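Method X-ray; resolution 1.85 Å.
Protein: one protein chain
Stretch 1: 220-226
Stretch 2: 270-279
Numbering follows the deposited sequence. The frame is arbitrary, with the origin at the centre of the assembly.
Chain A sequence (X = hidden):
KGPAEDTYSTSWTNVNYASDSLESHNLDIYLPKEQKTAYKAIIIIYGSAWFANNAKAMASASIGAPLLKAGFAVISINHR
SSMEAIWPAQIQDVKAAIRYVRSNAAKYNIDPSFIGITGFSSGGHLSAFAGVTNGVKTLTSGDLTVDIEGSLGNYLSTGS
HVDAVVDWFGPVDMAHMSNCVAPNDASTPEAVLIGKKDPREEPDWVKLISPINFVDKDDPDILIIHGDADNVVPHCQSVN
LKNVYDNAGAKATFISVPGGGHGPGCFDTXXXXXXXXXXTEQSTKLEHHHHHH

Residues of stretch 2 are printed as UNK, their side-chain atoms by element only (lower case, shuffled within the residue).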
# COMPACT_ATOMS: atom_id res chain seq x y z
N PRO A 220 -9.90 1.52 8.98
CA PRO A 220 -8.77 1.53 9.92
C PRO A 220 -8.07 2.89 9.92
O PRO A 220 -8.13 3.65 8.94
CB PRO A 220 -7.85 0.42 9.39
CG PRO A 220 -8.29 0.18 7.97
CD PRO A 220 -9.76 0.49 7.94
N ASP A 221 -7.41 3.20 11.03
CA ASP A 221 -6.67 4.45 11.14
C ASP A 221 -5.59 4.53 10.07
O ASP A 221 -5.01 3.51 9.67
CB ASP A 221 -6.03 4.58 12.51
CG ASP A 221 -7.04 4.74 13.63
OD1 ASP A 221 -8.25 4.60 13.36
OD2 ASP A 221 -6.62 5.00 14.77
N ILE A 222 -5.28 5.75 9.63
CA ILE A 222 -4.25 5.95 8.62
C ILE A 222 -3.28 7.03 9.08
O ILE A 222 -3.68 8.02 9.70
CB ILE A 222 -4.87 6.32 7.25
CG1 ILE A 222 -3.78 6.34 6.18
CG2 ILE A 222 -5.56 7.68 7.31
CD1 ILE A 222 -4.31 6.45 4.75
N LEU A 223 -2.00 6.82 8.77
CA LEU A 223 -0.98 7.85 8.88
C LEU A 223 -0.53 8.22 7.48
O LEU A 223 -0.17 7.34 6.68
CB LEU A 223 0.21 7.36 9.71
CG LEU A 223 1.41 8.30 9.81
CD1 LEU A 223 1.12 9.53 10.63
CD2 LEU A 223 2.61 7.54 10.39
N ILE A 224 -0.56 9.51 7.17
CA ILE A 224 -0.21 10.04 5.86
C ILE A 224 1.03 10.90 6.01
O ILE A 224 1.06 11.80 6.87
CB ILE A 224 -1.37 10.85 5.25
CG1 ILE A 224 -2.67 10.05 5.26
CG2 ILE A 224 -1.01 11.29 3.83
CD1 ILE A 224 -3.90 10.91 5.14
N ILE A 225 2.04 10.65 5.18
CA ILE A 225 3.30 11.39 5.22
C ILE A 225 3.61 11.87 3.81
O ILE A 225 3.63 11.07 2.86
CB ILE A 225 4.45 10.51 5.76
CG1 ILE A 225 4.05 9.86 7.08
CG2 ILE A 225 5.70 11.34 5.93
CD1 ILE A 225 5.04 8.85 7.60
N HIS A 226 3.85 13.18 3.66
CA HIS A 226 4.05 13.76 2.34
C HIS A 226 4.96 14.97 2.44
O HIS A 226 4.77 15.83 3.30
CB HIS A 226 2.71 14.15 1.71
CG HIS A 226 2.71 14.12 0.21
ND1 HIS A 226 1.77 13.44 -0.52
CD2 HIS A 226 3.54 14.70 -0.69
CE1 HIS A 226 2.02 13.59 -1.81
NE2 HIS A 226 3.09 14.35 -1.94
N UNK A 270 13.39 10.41 11.84
CA UNK A 270 12.24 11.05 12.45
C UNK A 270 10.93 10.47 11.92
O UNK A 270 10.05 10.09 12.70
n UNK A 270 10.18 15.51 12.85
c UNK A 270 11.16 14.79 12.32
o UNK A 270 12.17 15.30 11.83
c UNK A 270 12.30 12.56 12.19
c UNK A 270 10.99 13.28 12.36
N UNK A 271 10.78 10.39 10.60
CA UNK A 271 9.52 9.95 10.03
C UNK A 271 9.40 8.44 10.01
O UNK A 271 8.28 7.92 10.05
c UNK A 271 9.68 14.81 8.99
c UNK A 271 8.52 12.78 9.42
c UNK A 271 10.67 14.11 8.33
c UNK A 271 10.57 12.74 8.22
c UNK A 271 9.38 10.56 8.65
c UNK A 271 8.61 14.15 9.54
o UNK A 271 9.78 16.17 9.11
c UNK A 271 9.48 12.05 8.75
N UNK A 272 10.52 7.71 9.97
CA UNK A 272 10.46 6.28 10.28
C UNK A 272 9.90 6.07 11.68
O UNK A 272 9.09 5.17 11.90
c UNK A 272 11.84 5.65 10.16
c UNK A 272 12.34 5.50 8.75
c UNK A 272 13.33 5.21 6.15
c UNK A 272 11.98 5.46 6.36
c UNK A 272 14.18 5.11 7.24
c UNK A 272 13.68 5.26 8.52
c UNK A 272 11.49 5.60 7.65
N UNK A 273 10.34 6.89 12.65
CA UNK A 273 9.82 6.77 14.01
C UNK A 273 8.33 7.07 14.04
O UNK A 273 7.57 6.40 14.75
c UNK A 273 10.26 8.89 18.56
n UNK A 273 9.66 7.75 19.31
c UNK A 273 10.27 7.49 16.44
c UNK A 273 10.57 7.71 14.95
c UNK A 273 11.06 8.44 17.33
N UNK A 274 7.88 8.08 13.28
CA UNK A 274 6.44 8.33 13.18
C UNK A 274 5.71 7.08 12.71
O UNK A 274 4.66 6.73 13.26
o UNK A 274 6.65 11.01 14.00
c UNK A 274 6.64 10.83 12.77
c UNK A 274 6.17 9.50 12.22
o UNK A 274 6.97 11.71 11.95
N UNK A 275 6.26 6.39 11.71
CA UNK A 275 5.59 5.21 11.17
C UNK A 275 5.59 4.07 12.20
O UNK A 275 4.57 3.42 12.42
s UNK A 275 6.57 2.77 7.89
c UNK A 275 8.31 2.85 8.26
c UNK A 275 6.26 4.74 9.88
c UNK A 275 5.85 3.34 9.45
N UNK A 276 6.74 3.80 12.81
CA UNK A 276 6.83 2.68 13.74
C UNK A 276 6.08 2.96 15.03
O UNK A 276 5.49 2.05 15.60
c UNK A 276 8.97 1.77 12.79
o UNK A 276 9.00 3.50 14.47
c UNK A 276 8.30 2.33 14.03
N UNK A 277 6.08 4.21 15.49
CA UNK A 277 5.25 4.57 16.64
C UNK A 277 3.78 4.35 16.32
O UNK A 277 3.03 3.78 17.13
o UNK A 277 7.15 7.36 18.13
o UNK A 277 7.43 5.19 18.17
c UNK A 277 5.51 6.03 17.04
c UNK A 277 6.79 6.20 17.84
N UNK A 278 3.34 4.79 15.14
CA UNK A 278 1.95 4.63 14.73
C UNK A 278 1.55 3.16 14.72
O UNK A 278 0.57 2.75 15.35
c UNK A 278 -1.94 5.52 12.53
c UNK A 278 -2.08 4.53 11.57
c UNK A 278 -0.98 3.78 11.19
c UNK A 278 -0.69 5.75 13.10
c UNK A 278 1.76 5.27 13.35
c UNK A 278 0.26 4.02 11.77
c UNK A 278 0.42 5.01 12.73
N UNK A 279 2.33 2.33 14.01
CA UNK A 279 2.02 0.91 13.95
C UNK A 279 2.06 0.28 15.33
O UNK A 279 1.23 -0.58 15.65
c UNK A 279 1.30 0.07 11.14
c UNK A 279 3.24 0.52 9.25
c UNK A 279 1.94 0.36 8.85
c UNK A 279 2.60 0.24 11.56
c UNK A 279 2.99 0.18 13.01
c UNK A 279 3.57 0.46 10.59
c UNK A 279 0.96 0.13 9.80

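Position 270 has three side-chain carbons, the third carrying one oxygen and one nitrogen. This terminal amide makes it Gln-270. It is exposed and does not reach stretch 1.

Position 271 has one carbon, then a six-carbon ring bearing an oxygen. Its CA-to-CB bond points toward the strand, yet the closest approach is made by its backbone: O of 271 lies 4.2 Å from CD1 of Ile-225. It is Tyr-271.

Position 272 has one carbon and a plain six-carbon ring. Its CA-to-CB bond points away from the strand, and it makes no contact. It is Phe-272.

Position 273 has four carbons in a row ending in nitrogen. It is Lys-273, exposed and out of reach of the strand.

Position 274 has two carbons, the second carrying two oxygens. Backbone O of 274 is 3.6 Å from CD2 of Leu-223, and CB of 274 is 4.5 Å from the same CD2. The carboxylate plays no part in these two approaches. This short carboxylate is Asp-274.

Position 275 has an unbranched chain of two carbons, a sulfur and a carbon. CA of 275 packs 3.9 Å from CD2 of Leu-223, while the end of the side chain leads away from the strand. The thioether identifies Met-275.

Position 276 has one carbon carrying an oxygen and a carbon. Its CA-to-CB bond points away from the strand. It is Thr-276.

Position 277 again has two carbons, the second carrying two oxygens. It is Asp-277. One turn along the helix from Lys-273, its OD2 forms a salt bridge with Lys-273 NZ at 2.8 Å. It does not touch stretch 1.

Position 278 has one carbon and a six-carbon ring without a substituent. The ring tip reaches the backbone of Asp-221, Ile-222 and Leu-223. It is Phe-278. CB of Leu-223 sits over one ring face, 3.7 Å from the ring centroid and 6° off the normal, a CH-pi contact. Asp-221 O lies at the ring edge, 3.6 Å from CZ of Phe-278. Leu-223 N is also 3.6 Å from CZ of Phe-278.

Position 279 has one carbon and another unsubstituted six-carbon ring. Its CA-to-CB bond points sideways; the ring end comes nearer but stays out of contact. It is Phe-279.

The helix runs nearly antiparallel to the strand, at 176°, with axes 9.7 Å apart at closest approach. Leu-223 and Ile-225 point toward it, while Ile-222 between Asp-221 and Leu-223 points away. No hydrogen bond joins the stretches. Packing holds them together, centred on Leu-223 and Phe-278, whose CD2 and CB atoms respectively lie 3.8 Å apart.

Stretch 2 (270-279) QYFKDMTDFF
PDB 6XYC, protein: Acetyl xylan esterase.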